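Local coordinates for protein TCR beta chain (Gallus gallus, PDB 6LIR) that pairs with the TCR alpha chain to form the chicken alpha-beta T-cell receptor, a T-cell surface receptor expected to recognise antigen, at residues 73-78 against 84-89; 139-144 against 151-156; 183-188 against 197-202. All coordinates share one frame; numbering follows the deposited sequence.

In the fold
Following the chain from the N terminus, contact 1 (73-78 with 84-89) closes the five-residue link 79-83 inside the V-set domain and ties strand 70-75 to strand 84-91 of the facing sheet. Contact 2 (139-144 with 151-156) closes 145-150 in the C1-set domain, and contact 3 (183-188 with 197-202) closes 189-196, which holds a short helix. The three follow in series without nesting or crossing. Contact 1 stands apart, its centre 27 Å from that of contact 2 and 34 Å from that of contact 3. The latter two share one sandwich: each spans both of its sheets, and the Cys141-Cys201 disulfide joins them.

Contact 1: residues 73-78 against 84-89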
loop_
_atom_site.group_PDB
_atom_site.type_symbol
_atom_site.label_atom_id
_atom_site.label_comp_id
_atom_site.label_asym_id
_atom_site.label_seq_id
_atom_site.Cartn_x
_atom_site.Cartn_y
_atom_site.Cartn_z
ATOM N N LEU B 73 -5.931 21.296 -8.226
ATOM C CA LEU B 73 -5.613 20.641 -9.488
ATOM C C LEU B 73 -6.919 20.358 -10.215
ATOM O O LEU B 73 -7.771 19.626 -9.698
ATOM C CB LEU B 73 -4.823 19.348 -9.268
ATOM C CG LEU B 73 -4.422 18.607 -10.549
ATOM C CD1 LEU B 73 -3.354 19.375 -11.324
ATOM C CD2 LEU B 73 -3.953 17.187 -10.243
ATOM N N ASP B 74 -7.078 20.932 -11.403
ATOM C CA ASP B 74 -8.306 20.798 -12.175
ATOM C C ASP B 74 -8.108 19.750 -13.262
ATOM O O ASP B 74 -7.115 19.790 -13.996
ATOM C CB ASP B 74 -8.711 22.134 -12.806
ATOM C CG ASP B 74 -9.110 23.173 -11.774
ATOM O OD1 ASP B 74 -9.768 22.807 -10.777
ATOM O OD2 ASP B 74 -8.767 24.359 -11.962
ATOM N N ILE B 75 -9.052 18.818 -13.358
ATOM C CA ILE B 75 -9.022 17.754 -14.354
ATOM C C ILE B 75 -9.936 18.174 -15.499
ATOM O O ILE B 75 -11.158 18.254 -15.337
ATOM C CB ILE B 75 -9.464 16.411 -13.759
ATOM C CG1 ILE B 75 -8.540 15.996 -12.606
ATOM C CG2 ILE B 75 -9.531 15.345 -14.847
ATOM C CD1 ILE B 75 -7.440 15.038 -13.001
ATOM N N ILE B 76 -9.343 18.432 -16.657
ATOM C CA ILE B 76 -10.062 18.913 -17.834
ATOM C C ILE B 76 -10.462 17.727 -18.705
ATOM O O ILE B 76 -9.595 16.986 -19.184
ATOM C CB ILE B 76 -9.214 19.916 -18.631
ATOM C CG1 ILE B 76 -8.693 21.024 -17.713
ATOM C CG2 ILE B 76 -10.025 20.504 -19.774
ATOM C CD1 ILE B 76 -9.778 21.742 -16.936
ATOM N N SER B 77 -11.769 17.555 -18.922
ATOM C CA SER B 77 -12.291 16.544 -19.847
ATOM C C SER B 77 -11.717 15.157 -19.553
ATOM O O SER B 77 -10.992 14.564 -20.354
ATOM C CB SER B 77 -12.028 16.951 -21.299
ATOM O OG SER B 77 -12.336 15.890 -22.186
ATOM N N ALA B 78 -12.031 14.681 -18.347
ATOM C CA ALA B 78 -11.471 13.455 -17.792
ATOM C C ALA B 78 -11.487 12.300 -18.785
ATOM O O ALA B 78 -12.495 12.021 -19.438
ATOM C CB ALA B 78 -12.239 13.059 -16.528
ATOM N N ALA B 84 -5.029 7.363 -12.135
ATOM C CA ALA B 84 -3.721 7.418 -11.495
ATOM C C ALA B 84 -3.920 7.590 -9.994
ATOM O O ALA B 84 -5.041 7.777 -9.510
ATOM C CB ALA B 84 -2.859 8.549 -12.051
ATOM N N ILE B 85 -2.811 7.532 -9.266
ATOM C CA ILE B 85 -2.759 8.012 -7.892
ATOM C C ILE B 85 -2.071 9.367 -7.913
ATOM O O ILE B 85 -0.972 9.510 -8.465
ATOM C CB ILE B 85 -2.017 7.029 -6.970
ATOM C CG1 ILE B 85 -2.648 5.639 -7.048
ATOM C CG2 ILE B 85 -2.035 7.534 -5.531
ATOM C CD1 ILE B 85 -2.028 4.632 -6.095
ATOM N N TYR B 86 -2.721 10.366 -7.331
ATOM C CA TYR B 86 -2.246 11.742 -7.365
ATOM C C TYR B 86 -1.711 12.095 -5.989
ATOM O O TYR B 86 -2.381 11.850 -4.980
ATOM C CB TYR B 86 -3.367 12.711 -7.758
ATOM C CG TYR B 86 -3.808 12.608 -9.200
ATOM C CD1 TYR B 86 -4.582 11.542 -9.634
ATOM C CD2 TYR B 86 -3.452 13.579 -10.126
ATOM C CE1 TYR B 86 -4.987 11.441 -10.950
ATOM C CE2 TYR B 86 -3.856 13.489 -11.449
ATOM C CZ TYR B 86 -4.623 12.414 -11.852
ATOM O OH TYR B 86 -5.029 12.305 -13.163
ATOM N N PHE B 87 -0.511 12.663 -5.948
ATOM C CA PHE B 87 0.112 13.038 -4.690
ATOM C C PHE B 87 0.342 14.539 -4.678
ATOM O O PHE B 87 0.948 15.088 -5.603
ATOM C CB PHE B 87 1.442 12.300 -4.487
ATOM C CG PHE B 87 1.283 10.857 -4.086
ATOM C CD1 PHE B 87 0.987 10.520 -2.775
ATOM C CD2 PHE B 87 1.439 9.839 -5.017
ATOM C CE1 PHE B 87 0.840 9.193 -2.396
ATOM C CE2 PHE B 87 1.297 8.507 -4.643
ATOM C CZ PHE B 87 0.997 8.187 -3.332
ATOM N N CYS B 88 -0.153 15.191 -3.638
ATOM C CA CYS B 88 0.193 16.570 -3.347
ATOM C C CYS B 88 1.392 16.605 -2.415
ATOM O O CYS B 88 1.533 15.751 -1.534
ATOM C CB CYS B 88 -0.971 17.325 -2.719
ATOM S SG CYS B 88 -0.454 18.894 -2.022
ATOM N N ALA B 89 2.260 17.589 -2.618
ATOM C CA ALA B 89 3.449 17.716 -1.798
ATOM C C ALA B 89 3.719 19.188 -1.546
ATOM O O ALA B 89 3.282 20.058 -2.302
ATOM C CB ALA B 89 4.665 17.057 -2.466
#
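Leu73 meets Tyr86 first, across the interior of the V-set sandwich. Its CG lies anti to the backbone N (chi1 -179°), which carries the isobutyl end inward until CD2 rests 3.6 Å from CD2 of the Tyr86 ring, with CE2 a little farther off. The two side chains cross at about a right angle, and the methyl comes to the ring obliquely. Two residues on, Ile75 also points inward, and the Ile75 and Tyr86 side chains approach each other from opposite directions. Ile75 CD1 is 3.6 Å from Tyr86 OH and 4.0 Å from Tyr86 CZ, so the methyl sits by the phenol end of the ring while Leu73 touches CD2 and CE2, nearer the tyrosine backbone. Asp74, between them, faces the other way, and its OD1 is hydrogen-bonded to Thr17 OG1. No hydrogen bond joins the two segments: the backbones belong to different sheets, and even Leu73 CA and Cys88 CA, the closest pair of alpha carbons, are 9.4 Å apart. Tyr86 OH is hydrogen-bonded to the carbonyl O of His82, four residues earlier, the bond that defines the tyrosine corner of Greek-key folds such as the immunoglobulin domain; Tyr61 OH is a second partner. The chemistry is thus divided along one side chain, with apolar methyls against its ring and hydrogen bonds satisfying the hydroxyl, so that a polar atom can be buried in the core.

Contact 2: residues 139-144 against 151-156; sequences LVCLAS and LNLVWK
Trp155 and Cys141 are brought together by their torsions: the indole leaves its strand with CG anti to the carbonyl carbon (chi1 -73°), while SG of Cys141 stands anti to its own backbone N (chi1 179°), and both groups turn into the space between the sheets. Cys141 CB then lies 3.5 Å from Trp155 CZ2, a snug fit at the benzo end of the indole. Beyond it, SG is 5.4 Å from the centroid of the six-membered ring, 29° off the normal, an oblique sulfur-aromatic contact. Leu139 reaches the same end of the ring, its CB 3.9 Å from Trp155 CH2 and its carbonyl O 3.6 Å from Trp155 CZ2. This is the disulfide-tryptophan core of the immunoglobulin fold: Cys141 is disulfide-bonded to Cys201, and Trp155, from the sheet that holds Cys201, packs against the bridge. NE1, the polar atom of the indole, is satisfied by Ser183 OG. The two strands lie in facing sheets and run nearly antiparallel, their axes 9.1 Å apart at closest, with no hydrogen bond between them. Farther along, Leu153 also packs on the sulfur, CD2 lying 4.1 Å from Cys141 SG. Its second methyl, CD1, is 4.1 Å from Ala143 CB, which Leu151 CD2 also approaches, at 4.0 Å. The outward side of strand 139-144 is covered by the TCR alpha chain, where Leu142 packs on Trp172 of that chain.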
loop_
_atom_site.group_PDB
_atom_site.type_symbol
_atom_site.label_atom_id
_atom_site.label_comp_id
_atom_site.label_asym_id
_atom_site.label_seq_id
_atom_site.Cartn_x
_atom_site.Cartn_y
_atom_site.Cartn_z
ATOM N N LEU B 139 -8.757 -13.649 11.387
ATOM C CA LEU B 139 -10.035 -13.126 10.934
ATOM C C LEU B 139 -9.846 -12.621 9.514
ATOM O O LEU B 139 -9.023 -11.728 9.274
ATOM C CB LEU B 139 -10.529 -11.998 11.840
ATOM C CG LEU B 139 -10.542 -12.244 13.348
ATOM C CD1 LEU B 139 -11.021 -10.992 14.074
ATOM C CD2 LEU B 139 -11.424 -13.427 13.680
ATOM N N VAL B 140 -10.580 -13.202 8.574
ATOM C CA VAL B 140 -10.470 -12.823 7.176
ATOM C C VAL B 140 -11.687 -11.990 6.812
ATOM O O VAL B 140 -12.828 -12.465 6.881
ATOM C CB VAL B 140 -10.343 -14.056 6.273
ATOM C CG1 VAL B 140 -10.065 -13.630 4.845
ATOM C CG2 VAL B 140 -9.236 -14.965 6.791
ATOM N N CYS B 141 -11.441 -10.749 6.421
ATOM C CA CYS B 141 -12.465 -9.883 5.868
ATOM C C CYS B 141 -12.341 -9.898 4.355
ATOM O O CYS B 141 -11.253 -9.664 3.821
ATOM C CB CYS B 141 -12.311 -8.462 6.408
ATOM S SG CYS B 141 -13.502 -7.292 5.764
ATOM N N LEU B 142 -13.447 -10.152 3.668
ATOM C CA LEU B 142 -13.452 -10.194 2.213
ATOM C C LEU B 142 -14.395 -9.127 1.679
ATOM O O LEU B 142 -15.581 -9.105 2.027
ATOM C CB LEU B 142 -13.870 -11.576 1.704
ATOM C CG LEU B 142 -14.142 -11.693 0.200
ATOM C CD1 LEU B 142 -12.859 -11.552 -0.608
ATOM C CD2 LEU B 142 -14.840 -13.007 -0.134
ATOM N N ALA B 143 -13.877 -8.263 0.816
ATOM C CA ALA B 143 -14.705 -7.351 0.045
ATOM C C ALA B 143 -14.719 -7.859 -1.387
ATOM O O ALA B 143 -13.661 -8.010 -2.003
ATOM C CB ALA B 143 -14.173 -5.920 0.116
ATOM N N SER B 144 -15.912 -8.129 -1.911
ATOM C CA SER B 144 -16.039 -8.646 -3.263
ATOM C C SER B 144 -17.243 -8.010 -3.937
ATOM O O SER B 144 -18.116 -7.428 -3.285
ATOM C CB SER B 144 -16.183 -10.173 -3.265
ATOM O OG SER B 144 -17.189 -10.585 -2.355
ATOM N N LEU B 151 -10.325 0.189 -3.795
ATOM C CA LEU B 151 -11.128 0.164 -2.586
ATOM C C LEU B 151 -10.170 0.037 -1.412
ATOM O O LEU B 151 -9.111 -0.581 -1.532
ATOM C CB LEU B 151 -12.125 -0.998 -2.625
ATOM C CG LEU B 151 -12.998 -1.329 -1.420
ATOM C CD1 LEU B 151 -14.321 -1.842 -1.932
ATOM C CD2 LEU B 151 -12.331 -2.372 -0.531
ATOM N N ASN B 152 -10.535 0.640 -0.285
ATOM C CA ASN B 152 -9.712 0.577 0.913
ATOM C C ASN B 152 -10.406 -0.270 1.968
ATOM O O ASN B 152 -11.611 -0.129 2.196
ATOM C CB ASN B 152 -9.443 1.975 1.473
ATOM C CG ASN B 152 -8.303 2.674 0.768
ATOM O OD1 ASN B 152 -8.456 3.793 0.278
ATOM N ND2 ASN B 152 -7.148 2.018 0.712
ATOM N N LEU B 153 -9.630 -1.136 2.618
ATOM C CA LEU B 153 -10.122 -2.014 3.672
ATOM C C LEU B 153 -9.265 -1.799 4.911
ATOM O O LEU B 153 -8.041 -1.951 4.848
ATOM C CB LEU B 153 -10.062 -3.476 3.212
ATOM C CG LEU B 153 -11.096 -4.494 3.688
ATOM C CD1 LEU B 153 -12.505 -4.044 3.363
ATOM C CD2 LEU B 153 -10.807 -5.848 3.051
ATOM N N VAL B 154 -9.900 -1.468 6.037
ATOM C CA VAL B 154 -9.178 -1.242 7.282
ATOM C C VAL B 154 -9.879 -1.978 8.413
ATOM O O VAL B 154 -11.050 -2.349 8.316
ATOM C CB VAL B 154 -9.049 0.260 7.626
ATOM C CG1 VAL B 154 -8.158 0.967 6.619
ATOM C CG2 VAL B 154 -10.423 0.910 7.693
ATOM N N TRP B 155 -9.147 -2.159 9.510
ATOM C CA TRP B 155 -9.677 -2.784 10.710
ATOM C C TRP B 155 -9.748 -1.779 11.851
ATOM O O TRP B 155 -8.841 -0.958 12.024
ATOM C CB TRP B 155 -8.806 -3.965 11.145
ATOM C CG TRP B 155 -8.912 -5.183 10.288
ATOM C CD1 TRP B 155 -8.123 -5.507 9.223
ATOM C CD2 TRP B 155 -9.839 -6.261 10.445
ATOM N NE1 TRP B 155 -8.509 -6.719 8.698
ATOM C CE2 TRP B 155 -9.562 -7.201 9.430
ATOM C CE3 TRP B 155 -10.881 -6.522 11.342
ATOM C CZ2 TRP B 155 -10.288 -8.381 9.288
ATOM C CZ3 TRP B 155 -11.601 -7.693 11.198
ATOM C CH2 TRP B 155 -11.301 -8.609 10.179
ATOM N N LYS B 156 -10.824 -1.854 12.631
ATOM C CA LYS B 156 -10.888 -1.248 13.951
ATOM C C LYS B 156 -11.137 -2.332 14.990
ATOM O O LYS B 156 -11.959 -3.228 14.773
ATOM C CB LYS B 156 -11.982 -0.179 14.021
ATOM C CG LYS B 156 -11.649 1.090 13.250
ATOM C CD LYS B 156 -12.661 2.192 13.530
ATOM C CE LYS B 156 -12.282 3.477 12.822
ATOM N NZ LYS B 156 -13.302 4.544 13.014
#

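Contact 3: residues 183-188 against 197-202; sequences SRLRIS and NRFECI
Leu185 and Phe199 mark the closest approach of the two backbones, their CA atoms 9.1 Å apart, a spacing that lets side chains meet between the sheets but no backbone bonds form. Ile187 makes the tighter contact. Its CG1 is wedged between the backbone N and the carbonyl carbon (chi1 60°), and the chain then runs extended (chi2 -177°), bringing CD1 to 3.5 Å from Phe199 CZ, with CE1 of the ring just as near. The isoleucine and the phenylalanine come from opposite directions and the methyl meets the ring obliquely. Leu185 crosses the phenylalanine at about a right angle, its CD2 4.1 Å from Phe199 CD1, so between them the two methyls touch the ring at CD1, CE1 and CZ. In the C1-set sandwich, strands 178-188 and 198-207 lie in opposite sheets and are joined by a connection that includes the short helix 189-192, whose N-cap is Ser188, with OG bonded to Glu191 N. Leu139 adds another apolar neighbour to Phe199. On the outer face of strand 183-188, Arg186 forms salt bridges through NH2 with Glu130 and through NH1 with Asp135 of the TCR alpha chain.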
loop_
_atom_site.group_PDB
_atom_site.type_symbol
_atom_site.label_atom_id
_atom_site.label_comp_id
_atom_site.label_asym_id
_atom_site.label_seq_id
_atom_site.Cartn_x
_atom_site.Cartn_y
_atom_site.Cartn_z
ATOM N N SER B 183 -8.450 -8.909 3.505
ATOM C CA SER B 183 -7.634 -8.444 4.615
ATOM C C SER B 183 -7.736 -9.445 5.748
ATOM O O SER B 183 -8.831 -9.912 6.076
ATOM C CB SER B 183 -8.077 -7.062 5.106
ATOM O OG SER B 183 -7.183 -6.588 6.096
ATOM N N ARG B 184 -6.592 -9.782 6.329
ATOM C CA ARG B 184 -6.512 -10.725 7.432
ATOM C C ARG B 184 -6.012 -10.000 8.668
ATOM O O ARG B 184 -5.035 -9.247 8.596
ATOM C CB ARG B 184 -5.602 -11.905 7.078
ATOM C CG ARG B 184 -6.210 -12.830 6.035
ATOM C CD ARG B 184 -5.254 -13.112 4.881
ATOM N NE ARG B 184 -4.819 -11.894 4.213
ATOM C CZ ARG B 184 -4.703 -11.756 2.896
ATOM N NH1 ARG B 184 -5.000 -12.760 2.082
ATOM N NH2 ARG B 184 -4.294 -10.604 2.393
ATOM N N LEU B 185 -6.706 -10.193 9.785
ATOM C CA LEU B 185 -6.236 -9.767 11.098
ATOM C C LEU B 185 -6.009 -11.019 11.935
ATOM O O LEU B 185 -6.963 -11.729 12.269
ATOM C CB LEU B 185 -7.241 -8.829 11.768
ATOM C CG LEU B 185 -7.067 -8.596 13.274
ATOM C CD1 LEU B 185 -5.696 -8.005 13.590
ATOM C CD2 LEU B 185 -8.182 -7.707 13.825
ATOM N N ARG B 186 -4.751 -11.294 12.264
ATOM C CA ARG B 186 -4.396 -12.438 13.095
ATOM C C ARG B 186 -4.133 -11.968 14.519
ATOM O O ARG B 186 -3.326 -11.059 14.737
ATOM C CB ARG B 186 -3.174 -13.176 12.542
ATOM C CG ARG B 186 -3.031 -14.595 13.105
ATOM C CD ARG B 186 -1.985 -15.429 12.376
ATOM N NE ARG B 186 -2.228 -16.863 12.563
ATOM C CZ ARG B 186 -1.328 -17.817 12.339
ATOM N NH1 ARG B 186 -0.111 -17.501 11.923
ATOM N NH2 ARG B 186 -1.645 -19.092 12.536
ATOM N N ILE B 187 -4.837 -12.567 15.483
ATOM C CA ILE B 187 -4.727 -12.175 16.880
ATOM C C ILE B 187 -4.467 -13.408 17.738
ATOM O O ILE B 187 -4.720 -14.543 17.330
ATOM C CB ILE B 187 -5.999 -11.455 17.366
ATOM C CG1 ILE B 187 -7.201 -12.388 17.213
ATOM C CG2 ILE B 187 -6.215 -10.163 16.586
ATOM C CD1 ILE B 187 -8.514 -11.761 17.589
ATOM N N SER B 188 -3.954 -13.164 18.944
ATOM C CA SER B 188 -3.770 -14.231 19.920
ATOM C C SER B 188 -5.115 -14.831 20.323
ATOM O O SER B 188 -6.159 -14.179 20.248
ATOM C CB SER B 188 -3.039 -13.701 21.152
ATOM O OG SER B 188 -3.883 -12.843 21.897
ATOM N N ASN B 197 -14.827 -7.985 22.873
ATOM C CA ASN B 197 -13.952 -7.414 21.858
ATOM C C ASN B 197 -14.690 -7.300 20.530
ATOM O O ASN B 197 -15.226 -8.282 20.005
ATOM C CB ASN B 197 -12.693 -8.265 21.706
ATOM C CG ASN B 197 -11.648 -7.943 22.757
ATOM O OD1 ASN B 197 -11.753 -6.940 23.466
ATOM N ND2 ASN B 197 -10.632 -8.792 22.862
ATOM N N ARG B 198 -14.717 -6.091 19.992
ATOM C CA ARG B 198 -15.433 -5.782 18.764
ATOM C C ARG B 198 -14.420 -5.671 17.631
ATOM O O ARG B 198 -13.619 -4.731 17.597
ATOM C CB ARG B 198 -16.248 -4.502 18.922
ATOM C CG ARG B 198 -16.774 -3.913 17.628
ATOM C CD ARG B 198 -17.984 -3.038 17.912
ATOM N NE ARG B 198 -17.600 -1.660 18.198
ATOM C CZ ARG B 198 -17.320 -1.199 19.412
ATOM N NH1 ARG B 198 -16.975 0.071 19.574
ATOM N NH2 ARG B 198 -17.387 -2.004 20.467
ATOM N N PHE B 199 -14.459 -6.620 16.698
ATOM C CA PHE B 199 -13.513 -6.663 15.589
ATOM C C PHE B 199 -14.238 -6.173 14.343
ATOM O O PHE B 199 -15.170 -6.822 13.858
ATOM C CB PHE B 199 -12.956 -8.071 15.389
ATOM C CG PHE B 199 -12.239 -8.612 16.589
ATOM C CD1 PHE B 199 -10.931 -8.238 16.865
ATOM C CD2 PHE B 199 -12.878 -9.488 17.448
ATOM C CE1 PHE B 199 -10.277 -8.739 17.981
ATOM C CE2 PHE B 199 -12.233 -9.989 18.557
ATOM C CZ PHE B 199 -10.933 -9.616 18.826
ATOM N N GLU B 200 -13.813 -5.016 13.844
ATOM C CA GLU B 200 -14.545 -4.272 12.831
ATOM C C GLU B 200 -13.688 -4.139 11.584
ATOM O O GLU B 200 -12.573 -3.611 11.637
ATOM C CB GLU B 200 -14.941 -2.899 13.373
ATOM C CG GLU B 200 -15.531 -1.941 12.363
ATOM C CD GLU B 200 -16.167 -0.740 13.039
ATOM O OE1 GLU B 200 -16.879 0.028 12.357
ATOM O OE2 GLU B 200 -15.948 -0.565 14.259
ATOM N N CYS B 201 -14.217 -4.616 10.466
ATOM C CA CYS B 201 -13.606 -4.440 9.160
ATOM C C CYS B 201 -14.431 -3.423 8.392
ATOM O O CYS B 201 -15.648 -3.580 8.270
ATOM C CB CYS B 201 -13.549 -5.762 8.393
ATOM S SG CYS B 201 -12.975 -5.566 6.686
ATOM N N ILE B 202 -13.767 -2.408 7.844
ATOM C CA ILE B 202 -14.442 -1.307 7.167
ATOM C C ILE B 202 -13.955 -1.243 5.726
ATOM O O ILE B 202 -12.747 -1.249 5.469
ATOM C CB ILE B 202 -14.187 0.034 7.880
ATOM C CG1 ILE B 202 -14.684 -0.016 9.324
ATOM C CG2 ILE B 202 -14.826 1.195 7.117
ATOM C CD1 ILE B 202 -13.805 0.760 10.284
#